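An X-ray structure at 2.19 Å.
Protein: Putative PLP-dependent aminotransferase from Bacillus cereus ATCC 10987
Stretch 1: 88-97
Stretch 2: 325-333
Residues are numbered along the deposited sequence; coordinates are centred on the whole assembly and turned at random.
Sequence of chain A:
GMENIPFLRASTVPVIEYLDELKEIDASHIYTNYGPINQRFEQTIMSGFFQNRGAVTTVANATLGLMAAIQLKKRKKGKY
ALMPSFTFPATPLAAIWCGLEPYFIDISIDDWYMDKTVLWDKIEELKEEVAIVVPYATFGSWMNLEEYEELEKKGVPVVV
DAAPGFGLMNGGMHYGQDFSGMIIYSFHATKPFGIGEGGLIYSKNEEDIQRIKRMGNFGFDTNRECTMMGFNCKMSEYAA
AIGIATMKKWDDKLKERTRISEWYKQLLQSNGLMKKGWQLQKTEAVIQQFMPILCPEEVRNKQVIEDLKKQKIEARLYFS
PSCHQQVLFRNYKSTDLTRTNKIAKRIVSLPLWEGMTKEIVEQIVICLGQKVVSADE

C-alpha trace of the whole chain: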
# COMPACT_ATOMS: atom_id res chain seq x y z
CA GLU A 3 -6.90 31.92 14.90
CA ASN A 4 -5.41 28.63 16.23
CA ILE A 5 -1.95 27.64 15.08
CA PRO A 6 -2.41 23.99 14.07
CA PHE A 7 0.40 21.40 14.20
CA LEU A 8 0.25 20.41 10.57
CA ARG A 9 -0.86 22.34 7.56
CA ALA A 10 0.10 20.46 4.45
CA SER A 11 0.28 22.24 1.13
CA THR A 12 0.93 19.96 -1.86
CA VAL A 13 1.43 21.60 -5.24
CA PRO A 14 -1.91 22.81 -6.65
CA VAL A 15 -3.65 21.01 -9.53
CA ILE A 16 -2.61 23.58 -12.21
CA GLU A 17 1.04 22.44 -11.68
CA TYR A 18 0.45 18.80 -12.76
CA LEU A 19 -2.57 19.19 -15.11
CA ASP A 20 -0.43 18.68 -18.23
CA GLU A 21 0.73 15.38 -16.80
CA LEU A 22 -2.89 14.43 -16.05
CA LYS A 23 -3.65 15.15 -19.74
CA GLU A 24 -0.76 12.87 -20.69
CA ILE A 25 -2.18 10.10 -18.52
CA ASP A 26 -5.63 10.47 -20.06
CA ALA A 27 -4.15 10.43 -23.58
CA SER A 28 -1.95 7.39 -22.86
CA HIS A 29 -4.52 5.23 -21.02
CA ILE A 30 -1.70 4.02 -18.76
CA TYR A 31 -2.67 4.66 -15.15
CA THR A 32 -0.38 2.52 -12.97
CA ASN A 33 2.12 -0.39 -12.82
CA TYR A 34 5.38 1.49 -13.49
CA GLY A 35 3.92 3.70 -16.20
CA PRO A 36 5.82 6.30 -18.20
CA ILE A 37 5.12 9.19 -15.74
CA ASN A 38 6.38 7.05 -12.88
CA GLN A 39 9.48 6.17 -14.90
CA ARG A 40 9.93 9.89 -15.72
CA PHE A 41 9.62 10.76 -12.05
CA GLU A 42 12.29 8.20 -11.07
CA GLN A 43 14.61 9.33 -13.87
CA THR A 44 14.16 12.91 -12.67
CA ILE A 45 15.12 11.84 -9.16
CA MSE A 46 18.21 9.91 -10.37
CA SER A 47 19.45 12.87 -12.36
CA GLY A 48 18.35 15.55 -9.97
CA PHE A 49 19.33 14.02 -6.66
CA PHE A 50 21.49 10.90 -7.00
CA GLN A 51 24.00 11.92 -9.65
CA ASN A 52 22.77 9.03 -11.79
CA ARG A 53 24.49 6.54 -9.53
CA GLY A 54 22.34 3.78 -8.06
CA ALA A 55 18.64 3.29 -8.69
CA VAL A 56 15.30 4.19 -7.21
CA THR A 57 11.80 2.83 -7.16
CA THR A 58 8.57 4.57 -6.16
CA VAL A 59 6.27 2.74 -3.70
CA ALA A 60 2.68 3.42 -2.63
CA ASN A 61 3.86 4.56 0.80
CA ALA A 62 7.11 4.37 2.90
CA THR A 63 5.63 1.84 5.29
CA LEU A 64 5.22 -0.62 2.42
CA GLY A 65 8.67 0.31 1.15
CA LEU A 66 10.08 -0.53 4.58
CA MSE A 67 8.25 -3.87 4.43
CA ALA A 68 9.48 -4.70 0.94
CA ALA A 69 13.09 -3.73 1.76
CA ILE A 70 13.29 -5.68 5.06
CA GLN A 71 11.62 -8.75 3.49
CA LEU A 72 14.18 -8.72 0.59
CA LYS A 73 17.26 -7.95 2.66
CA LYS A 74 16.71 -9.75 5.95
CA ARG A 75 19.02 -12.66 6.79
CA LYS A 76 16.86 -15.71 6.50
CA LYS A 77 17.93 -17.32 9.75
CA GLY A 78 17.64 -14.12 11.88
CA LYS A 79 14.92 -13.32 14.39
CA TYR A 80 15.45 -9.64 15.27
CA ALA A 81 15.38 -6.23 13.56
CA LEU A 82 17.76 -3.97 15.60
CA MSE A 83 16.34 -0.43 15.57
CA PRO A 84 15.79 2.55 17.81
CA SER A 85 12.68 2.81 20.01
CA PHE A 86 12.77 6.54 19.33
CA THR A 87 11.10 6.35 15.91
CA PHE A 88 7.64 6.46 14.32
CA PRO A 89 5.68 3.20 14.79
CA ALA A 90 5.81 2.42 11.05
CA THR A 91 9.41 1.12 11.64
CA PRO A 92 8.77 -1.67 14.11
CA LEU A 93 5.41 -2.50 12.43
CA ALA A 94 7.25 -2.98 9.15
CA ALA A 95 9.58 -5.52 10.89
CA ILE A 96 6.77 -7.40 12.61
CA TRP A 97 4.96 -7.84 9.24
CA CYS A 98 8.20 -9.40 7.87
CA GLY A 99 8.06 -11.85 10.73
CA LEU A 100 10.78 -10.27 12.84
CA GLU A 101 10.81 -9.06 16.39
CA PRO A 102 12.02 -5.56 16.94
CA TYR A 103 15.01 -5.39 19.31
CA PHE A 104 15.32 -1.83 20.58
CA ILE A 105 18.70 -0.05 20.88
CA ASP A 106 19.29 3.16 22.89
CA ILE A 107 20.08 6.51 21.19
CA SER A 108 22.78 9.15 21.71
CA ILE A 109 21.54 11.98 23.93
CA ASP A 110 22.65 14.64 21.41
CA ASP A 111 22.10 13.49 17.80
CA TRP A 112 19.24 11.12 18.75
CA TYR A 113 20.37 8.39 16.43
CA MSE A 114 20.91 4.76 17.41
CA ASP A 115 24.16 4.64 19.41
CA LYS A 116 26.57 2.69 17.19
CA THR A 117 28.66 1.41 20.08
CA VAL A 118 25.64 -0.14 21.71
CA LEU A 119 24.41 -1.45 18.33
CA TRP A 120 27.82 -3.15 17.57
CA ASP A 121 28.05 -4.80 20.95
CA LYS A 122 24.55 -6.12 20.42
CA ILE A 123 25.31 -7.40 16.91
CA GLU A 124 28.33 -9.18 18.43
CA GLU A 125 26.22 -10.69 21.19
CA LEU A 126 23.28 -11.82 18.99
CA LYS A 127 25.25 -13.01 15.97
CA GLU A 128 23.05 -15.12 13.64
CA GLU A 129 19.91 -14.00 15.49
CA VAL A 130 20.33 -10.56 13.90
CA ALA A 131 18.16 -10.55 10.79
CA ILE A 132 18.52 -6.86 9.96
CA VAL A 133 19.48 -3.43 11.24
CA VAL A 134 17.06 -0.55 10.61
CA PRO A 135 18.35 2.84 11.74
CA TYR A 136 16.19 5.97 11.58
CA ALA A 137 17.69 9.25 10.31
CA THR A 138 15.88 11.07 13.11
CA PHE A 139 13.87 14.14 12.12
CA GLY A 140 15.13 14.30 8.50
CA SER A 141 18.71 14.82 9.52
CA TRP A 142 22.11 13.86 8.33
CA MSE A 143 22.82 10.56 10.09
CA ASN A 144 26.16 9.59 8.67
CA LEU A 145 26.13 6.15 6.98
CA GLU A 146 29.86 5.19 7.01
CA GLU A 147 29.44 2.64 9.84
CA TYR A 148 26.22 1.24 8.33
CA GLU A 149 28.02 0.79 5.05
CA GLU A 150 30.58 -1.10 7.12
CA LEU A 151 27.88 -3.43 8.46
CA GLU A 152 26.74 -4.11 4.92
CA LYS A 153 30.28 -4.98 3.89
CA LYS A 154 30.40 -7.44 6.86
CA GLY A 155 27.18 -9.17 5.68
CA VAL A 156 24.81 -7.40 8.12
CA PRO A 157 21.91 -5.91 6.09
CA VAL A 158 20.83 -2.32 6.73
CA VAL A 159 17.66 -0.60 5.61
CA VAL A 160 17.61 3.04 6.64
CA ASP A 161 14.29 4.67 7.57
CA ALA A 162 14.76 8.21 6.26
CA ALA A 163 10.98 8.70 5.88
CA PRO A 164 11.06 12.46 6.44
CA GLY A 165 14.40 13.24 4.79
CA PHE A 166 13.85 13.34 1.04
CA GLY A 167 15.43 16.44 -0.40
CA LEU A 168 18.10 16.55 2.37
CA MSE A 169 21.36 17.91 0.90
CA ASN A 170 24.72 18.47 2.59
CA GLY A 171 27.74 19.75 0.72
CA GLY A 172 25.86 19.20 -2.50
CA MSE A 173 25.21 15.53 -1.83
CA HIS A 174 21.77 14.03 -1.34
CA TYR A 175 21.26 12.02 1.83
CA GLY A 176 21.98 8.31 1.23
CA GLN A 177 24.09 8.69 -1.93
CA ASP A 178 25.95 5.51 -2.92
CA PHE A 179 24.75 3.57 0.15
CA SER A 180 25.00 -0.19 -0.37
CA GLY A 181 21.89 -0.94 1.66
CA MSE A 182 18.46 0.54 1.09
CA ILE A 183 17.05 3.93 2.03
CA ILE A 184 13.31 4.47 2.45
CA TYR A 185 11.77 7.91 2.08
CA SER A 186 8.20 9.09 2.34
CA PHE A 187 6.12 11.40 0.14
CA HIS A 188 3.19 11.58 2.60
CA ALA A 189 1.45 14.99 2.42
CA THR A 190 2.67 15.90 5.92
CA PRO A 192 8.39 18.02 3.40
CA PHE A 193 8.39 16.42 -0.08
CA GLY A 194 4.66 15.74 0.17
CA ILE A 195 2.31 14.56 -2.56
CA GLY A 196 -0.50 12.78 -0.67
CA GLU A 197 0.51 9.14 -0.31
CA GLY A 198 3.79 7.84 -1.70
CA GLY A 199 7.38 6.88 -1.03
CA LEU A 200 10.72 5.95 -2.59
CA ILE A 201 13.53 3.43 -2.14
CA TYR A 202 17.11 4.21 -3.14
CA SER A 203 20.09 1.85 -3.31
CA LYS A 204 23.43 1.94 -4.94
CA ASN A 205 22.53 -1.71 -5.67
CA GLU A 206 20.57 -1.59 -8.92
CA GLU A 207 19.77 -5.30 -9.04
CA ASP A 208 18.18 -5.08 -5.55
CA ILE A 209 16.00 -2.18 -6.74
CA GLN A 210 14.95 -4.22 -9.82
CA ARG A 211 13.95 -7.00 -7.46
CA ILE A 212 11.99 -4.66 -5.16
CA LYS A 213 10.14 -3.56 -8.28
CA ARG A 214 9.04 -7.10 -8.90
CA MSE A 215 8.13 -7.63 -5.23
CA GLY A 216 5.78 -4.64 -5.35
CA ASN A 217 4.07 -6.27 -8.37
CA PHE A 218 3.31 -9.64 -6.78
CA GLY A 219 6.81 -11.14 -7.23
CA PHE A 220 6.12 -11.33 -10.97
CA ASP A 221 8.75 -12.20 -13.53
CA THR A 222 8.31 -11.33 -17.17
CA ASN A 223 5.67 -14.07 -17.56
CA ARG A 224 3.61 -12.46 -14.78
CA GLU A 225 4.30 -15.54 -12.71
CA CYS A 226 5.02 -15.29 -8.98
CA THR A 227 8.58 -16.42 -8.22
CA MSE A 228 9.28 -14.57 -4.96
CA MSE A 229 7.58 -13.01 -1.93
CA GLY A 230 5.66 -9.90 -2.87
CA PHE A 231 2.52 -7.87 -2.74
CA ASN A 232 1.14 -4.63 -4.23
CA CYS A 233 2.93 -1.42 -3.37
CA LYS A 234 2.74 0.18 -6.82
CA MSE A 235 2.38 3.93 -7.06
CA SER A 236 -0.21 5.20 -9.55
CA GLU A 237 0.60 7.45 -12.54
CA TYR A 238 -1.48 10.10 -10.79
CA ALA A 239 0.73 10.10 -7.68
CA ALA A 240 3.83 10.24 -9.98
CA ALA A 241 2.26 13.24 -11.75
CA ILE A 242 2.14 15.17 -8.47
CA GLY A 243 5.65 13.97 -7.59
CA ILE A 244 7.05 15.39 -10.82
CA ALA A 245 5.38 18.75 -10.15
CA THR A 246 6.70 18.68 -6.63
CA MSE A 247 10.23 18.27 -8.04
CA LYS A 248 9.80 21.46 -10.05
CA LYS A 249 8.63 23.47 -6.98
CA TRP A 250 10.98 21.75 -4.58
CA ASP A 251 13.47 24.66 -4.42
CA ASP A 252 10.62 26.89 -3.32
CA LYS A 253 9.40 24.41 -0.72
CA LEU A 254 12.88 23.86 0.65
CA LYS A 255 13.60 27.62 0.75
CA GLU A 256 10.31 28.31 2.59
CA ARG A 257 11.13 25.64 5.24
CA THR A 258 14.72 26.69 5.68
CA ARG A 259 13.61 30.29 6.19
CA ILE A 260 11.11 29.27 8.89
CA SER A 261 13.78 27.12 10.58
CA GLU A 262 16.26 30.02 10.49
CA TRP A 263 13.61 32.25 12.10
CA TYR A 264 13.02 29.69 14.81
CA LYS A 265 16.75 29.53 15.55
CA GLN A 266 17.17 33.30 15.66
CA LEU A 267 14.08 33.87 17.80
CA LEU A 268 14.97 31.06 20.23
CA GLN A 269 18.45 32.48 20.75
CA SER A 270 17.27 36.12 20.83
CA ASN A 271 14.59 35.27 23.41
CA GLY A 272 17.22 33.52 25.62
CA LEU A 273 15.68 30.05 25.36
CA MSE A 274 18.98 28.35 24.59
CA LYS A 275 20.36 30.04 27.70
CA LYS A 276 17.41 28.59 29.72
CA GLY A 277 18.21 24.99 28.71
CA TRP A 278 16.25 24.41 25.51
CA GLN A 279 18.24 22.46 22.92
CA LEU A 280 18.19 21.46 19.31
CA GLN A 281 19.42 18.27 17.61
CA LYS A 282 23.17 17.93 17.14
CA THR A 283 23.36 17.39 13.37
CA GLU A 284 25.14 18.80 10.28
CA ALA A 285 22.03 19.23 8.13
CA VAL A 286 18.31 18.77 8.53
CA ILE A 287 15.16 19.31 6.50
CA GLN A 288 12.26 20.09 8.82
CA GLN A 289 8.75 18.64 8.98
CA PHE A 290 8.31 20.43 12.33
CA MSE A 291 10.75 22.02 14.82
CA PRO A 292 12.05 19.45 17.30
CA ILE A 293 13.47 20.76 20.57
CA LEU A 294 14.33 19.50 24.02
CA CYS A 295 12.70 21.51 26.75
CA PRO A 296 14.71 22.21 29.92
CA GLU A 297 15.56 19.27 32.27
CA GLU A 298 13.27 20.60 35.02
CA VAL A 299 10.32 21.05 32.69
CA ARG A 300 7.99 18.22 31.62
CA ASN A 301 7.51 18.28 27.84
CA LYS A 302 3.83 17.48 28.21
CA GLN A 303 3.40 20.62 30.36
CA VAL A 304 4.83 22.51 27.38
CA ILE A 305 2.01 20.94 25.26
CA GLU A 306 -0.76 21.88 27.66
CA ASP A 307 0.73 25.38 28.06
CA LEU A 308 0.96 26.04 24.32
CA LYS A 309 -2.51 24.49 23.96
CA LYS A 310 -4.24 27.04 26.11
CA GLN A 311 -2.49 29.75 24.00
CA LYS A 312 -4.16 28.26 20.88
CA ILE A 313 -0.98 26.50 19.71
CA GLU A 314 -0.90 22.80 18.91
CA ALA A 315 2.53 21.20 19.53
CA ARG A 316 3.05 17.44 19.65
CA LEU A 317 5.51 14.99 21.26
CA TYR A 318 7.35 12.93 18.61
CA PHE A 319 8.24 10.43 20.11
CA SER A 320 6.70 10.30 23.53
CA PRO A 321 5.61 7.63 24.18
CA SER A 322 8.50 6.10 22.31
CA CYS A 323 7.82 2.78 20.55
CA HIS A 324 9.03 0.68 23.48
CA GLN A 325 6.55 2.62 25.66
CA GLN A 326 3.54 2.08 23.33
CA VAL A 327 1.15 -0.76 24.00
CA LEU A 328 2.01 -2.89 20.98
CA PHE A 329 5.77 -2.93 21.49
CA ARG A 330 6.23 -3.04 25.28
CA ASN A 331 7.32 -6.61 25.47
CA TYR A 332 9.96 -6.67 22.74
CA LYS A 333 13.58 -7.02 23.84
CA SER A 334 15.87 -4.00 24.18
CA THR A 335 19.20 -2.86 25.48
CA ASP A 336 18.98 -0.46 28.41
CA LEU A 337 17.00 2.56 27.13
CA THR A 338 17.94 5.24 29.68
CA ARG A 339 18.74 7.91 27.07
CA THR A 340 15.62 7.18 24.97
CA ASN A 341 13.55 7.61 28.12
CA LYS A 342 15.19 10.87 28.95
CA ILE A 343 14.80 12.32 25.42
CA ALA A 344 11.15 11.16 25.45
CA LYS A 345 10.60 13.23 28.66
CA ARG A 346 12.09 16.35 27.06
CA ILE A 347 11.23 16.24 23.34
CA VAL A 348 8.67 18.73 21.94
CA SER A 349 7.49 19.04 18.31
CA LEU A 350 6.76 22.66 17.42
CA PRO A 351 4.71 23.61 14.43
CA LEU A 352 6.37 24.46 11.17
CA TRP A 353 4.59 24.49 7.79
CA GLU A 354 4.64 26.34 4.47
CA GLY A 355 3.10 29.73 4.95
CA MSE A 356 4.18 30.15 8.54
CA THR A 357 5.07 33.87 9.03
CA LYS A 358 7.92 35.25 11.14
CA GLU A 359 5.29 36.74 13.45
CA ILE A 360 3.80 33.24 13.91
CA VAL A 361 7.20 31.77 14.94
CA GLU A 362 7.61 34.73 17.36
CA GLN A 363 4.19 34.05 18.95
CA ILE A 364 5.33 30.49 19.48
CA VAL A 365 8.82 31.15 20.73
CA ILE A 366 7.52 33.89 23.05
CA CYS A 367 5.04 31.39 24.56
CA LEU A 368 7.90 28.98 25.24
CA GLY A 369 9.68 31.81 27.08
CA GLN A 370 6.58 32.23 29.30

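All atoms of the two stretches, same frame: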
# COMPACT_ATOMS: atom_id res chain seq x y z
N PHE A 88 9.07 6.53 14.57
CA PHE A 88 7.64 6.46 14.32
C PHE A 88 7.25 4.97 14.29
O PHE A 88 8.05 4.13 13.93
CB PHE A 88 7.33 7.14 13.00
CG PHE A 88 5.85 7.27 12.70
CD1 PHE A 88 5.05 8.12 13.45
CD2 PHE A 88 5.29 6.66 11.59
CE1 PHE A 88 3.72 8.25 13.18
CE2 PHE A 88 3.96 6.81 11.32
CZ PHE A 88 3.17 7.62 12.13
N PRO A 89 6.01 4.63 14.72
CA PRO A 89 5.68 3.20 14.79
C PRO A 89 5.70 2.41 13.47
O PRO A 89 5.76 1.20 13.52
CB PRO A 89 4.29 3.20 15.43
CG PRO A 89 4.31 4.40 16.35
CD PRO A 89 5.09 5.44 15.54
N ALA A 90 5.65 3.08 12.33
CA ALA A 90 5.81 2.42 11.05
C ALA A 90 7.06 1.50 11.03
O ALA A 90 7.03 0.39 10.42
CB ALA A 90 5.85 3.47 9.89
N THR A 91 8.15 1.88 11.74
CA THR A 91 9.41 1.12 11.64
C THR A 91 9.29 -0.24 12.30
O THR A 91 9.56 -1.25 11.66
CB THR A 91 10.64 1.88 12.20
OG1 THR A 91 10.60 3.23 11.75
CG2 THR A 91 11.95 1.20 11.74
N PRO A 92 8.90 -0.29 13.59
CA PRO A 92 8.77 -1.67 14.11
C PRO A 92 7.61 -2.47 13.47
O PRO A 92 7.70 -3.70 13.32
CB PRO A 92 8.54 -1.46 15.63
CG PRO A 92 8.05 -0.01 15.78
CD PRO A 92 8.74 0.72 14.63
N LEU A 93 6.52 -1.81 13.11
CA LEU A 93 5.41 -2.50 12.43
C LEU A 93 5.89 -3.15 11.15
O LEU A 93 5.53 -4.30 10.84
CB LEU A 93 4.26 -1.56 12.12
CG LEU A 93 3.50 -1.09 13.37
CD1 LEU A 93 2.59 0.04 12.97
CD2 LEU A 93 2.77 -2.26 14.14
N ALA A 94 6.72 -2.43 10.40
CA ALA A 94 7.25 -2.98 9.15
C ALA A 94 8.00 -4.30 9.45
O ALA A 94 7.82 -5.28 8.72
CB ALA A 94 8.13 -1.98 8.47
N ALA A 95 8.76 -4.34 10.56
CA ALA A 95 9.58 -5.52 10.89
C ALA A 95 8.69 -6.71 11.28
O ALA A 95 8.93 -7.86 10.86
CB ALA A 95 10.60 -5.21 12.03
N ILE A 96 7.69 -6.42 12.10
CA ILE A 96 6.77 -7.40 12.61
C ILE A 96 6.00 -8.06 11.43
O ILE A 96 5.79 -9.25 11.45
CB ILE A 96 5.75 -6.76 13.61
CG1 ILE A 96 6.47 -6.28 14.86
CG2 ILE A 96 4.69 -7.73 13.98
CD1 ILE A 96 5.60 -5.41 15.82
N TRP A 97 5.62 -7.28 10.42
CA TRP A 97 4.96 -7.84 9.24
C TRP A 97 5.91 -8.76 8.43
O TRP A 97 5.45 -9.66 7.74
CB TRP A 97 4.42 -6.73 8.32
CG TRP A 97 3.06 -6.20 8.64
CD1 TRP A 97 2.78 -5.06 9.33
CD2 TRP A 97 1.79 -6.75 8.25
NE1 TRP A 97 1.42 -4.87 9.41
CE2 TRP A 97 0.79 -5.89 8.75
CE3 TRP A 97 1.40 -7.87 7.52
CZ2 TRP A 97 -0.58 -6.13 8.57
CZ3 TRP A 97 0.04 -8.09 7.31
CH2 TRP A 97 -0.93 -7.24 7.85
N GLN A 325 7.55 2.21 24.66
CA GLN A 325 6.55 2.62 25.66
C GLN A 325 5.09 2.46 25.19
O GLN A 325 4.16 2.53 25.98
CB GLN A 325 6.81 4.09 26.07
CG GLN A 325 8.23 4.30 26.61
CD GLN A 325 8.58 5.74 26.82
OE1 GLN A 325 8.16 6.61 26.05
NE2 GLN A 325 9.37 6.02 27.88
N GLN A 326 4.89 2.26 23.89
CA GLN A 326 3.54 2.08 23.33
C GLN A 326 3.08 0.66 23.48
O GLN A 326 3.88 -0.29 23.43
CB GLN A 326 3.50 2.49 21.86
CG GLN A 326 3.72 3.94 21.73
CD GLN A 326 3.67 4.45 20.33
OE1 GLN A 326 2.88 4.00 19.50
NE2 GLN A 326 4.50 5.42 20.07
N VAL A 327 1.77 0.52 23.66
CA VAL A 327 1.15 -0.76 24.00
C VAL A 327 1.68 -1.90 23.14
O VAL A 327 2.08 -2.94 23.63
CB VAL A 327 -0.39 -0.66 23.90
CG1 VAL A 327 -1.06 -2.07 23.91
CG2 VAL A 327 -0.91 0.23 25.03
N LEU A 328 1.72 -1.72 21.82
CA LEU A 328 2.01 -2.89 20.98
C LEU A 328 3.42 -3.41 21.13
O LEU A 328 3.68 -4.56 20.88
CB LEU A 328 1.73 -2.60 19.52
CG LEU A 328 1.48 -3.84 18.68
CD1 LEU A 328 0.09 -4.40 18.96
CD2 LEU A 328 1.67 -3.49 17.17
N PHE A 329 4.36 -2.57 21.54
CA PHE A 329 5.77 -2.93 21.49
C PHE A 329 6.43 -3.10 22.84
O PHE A 329 7.64 -3.25 22.91
CB PHE A 329 6.51 -1.84 20.73
CG PHE A 329 5.86 -1.43 19.45
CD1 PHE A 329 5.84 -2.31 18.37
CD2 PHE A 329 5.28 -0.19 19.30
CE1 PHE A 329 5.29 -1.95 17.20
CE2 PHE A 329 4.72 0.20 18.10
CZ PHE A 329 4.68 -0.69 17.05
N ARG A 330 5.67 -3.05 23.92
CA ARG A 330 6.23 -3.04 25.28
C ARG A 330 7.04 -4.25 25.64
O ARG A 330 7.86 -4.19 26.50
CB ARG A 330 5.12 -3.09 26.32
CG ARG A 330 4.40 -1.84 26.55
CD ARG A 330 3.13 -2.22 27.30
NE ARG A 330 2.35 -1.09 27.79
CZ ARG A 330 1.09 -1.21 28.22
NH1 ARG A 330 0.47 -2.41 28.23
NH2 ARG A 330 0.44 -0.14 28.66
N ASN A 331 6.69 -5.39 25.08
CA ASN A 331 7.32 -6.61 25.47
C ASN A 331 8.45 -7.07 24.56
O ASN A 331 8.98 -8.11 24.80
CB ASN A 331 6.25 -7.69 25.62
CG ASN A 331 5.29 -7.39 26.79
OD1 ASN A 331 5.60 -6.60 27.68
ND2 ASN A 331 4.13 -8.02 26.77
N TYR A 332 8.83 -6.29 23.55
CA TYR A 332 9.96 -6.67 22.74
C TYR A 332 11.25 -6.38 23.49
O TYR A 332 11.32 -5.45 24.30
CB TYR A 332 9.96 -5.93 21.41
CG TYR A 332 8.88 -6.44 20.50
CD1 TYR A 332 8.92 -7.74 20.01
CD2 TYR A 332 7.81 -5.63 20.13
CE1 TYR A 332 7.94 -8.21 19.19
CE2 TYR A 332 6.81 -6.11 19.29
CZ TYR A 332 6.89 -7.40 18.83
OH TYR A 332 5.91 -7.93 18.01
N LYS A 333 12.27 -7.18 23.21
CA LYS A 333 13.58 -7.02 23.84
C LYS A 333 14.22 -5.66 23.50
O LYS A 333 13.90 -5.03 22.49
CB LYS A 333 14.52 -8.14 23.40
CG LYS A 333 14.07 -9.52 23.85
CD LYS A 333 15.09 -10.54 23.48
CE LYS A 333 14.63 -11.95 23.80
NZ LYS A 333 14.44 -12.13 25.28

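A helix meets an irregular segment here, and the contact is built mainly from side chains: no hydrogen bond crosses between the stretches; together they bury 309 Å², and most of the closest atom pairs are carbon to carbon. Each backbone forms hydrogen bonds within its own stretch. Along stretch 1, Leu-93 N bonds to Pro-89 O (3.1 Å), Ile-96 N to Pro-92 O (3.0 Å) and Trp-97 N to Leu-93 O (3.0 Å), a repeat that brings Pro-89, Leu-93 and Ile-96, with Pro-92, onto the side that faces the loop. Across from it, Phe-329 N bonds to Gln-326 O (3.0 Å), and a type I turn from Phe-329 to Tyr-332 carries a weak bond from Tyr-332 N to Phe-329 O (3.3 Å). The main chains stay well apart, with Pro-92 CA and Phe-329 CA 8.1 Å from each other, which leaves room for an aromatic ring between them.

That ring, Phe-329, touches all four stretch 1 residues of the contact. Pro-92 lies over one face, its CG 3.9 Å from the ring centroid and 22° off the normal, a CH-pi contact in which the C-H groups of the proline ring pack on the pi cloud. Near the plane of the ring, Leu-93 CD2 reaches Phe-329 CZ at 3.8 Å and Ile-96 CD1 reaches Phe-329 CE1 at 3.7 Å. Pro-89 CB adds a looser contact with Phe-329 CE2 (4.0 Å).

Aliphatic packing extends the patch: Leu-93 leaves its backbone sideways, yet its CD2 comes within 3.5 Å of Leu-328 CD2.

Two contacts mix polar and apolar atoms. Ile-96 CD1 sits 3.4 Å from Tyr-332 OH and 3.7 Å from Tyr-332 CE2, so the tyrosine serves as packing surface. Pro-89 CG lies 3.5 Å from Gln-326 OE1, whose hydrogen bonding is met elsewhere in the structure. The rule is one central ring, met over one face and along its edge by aliphatic groups.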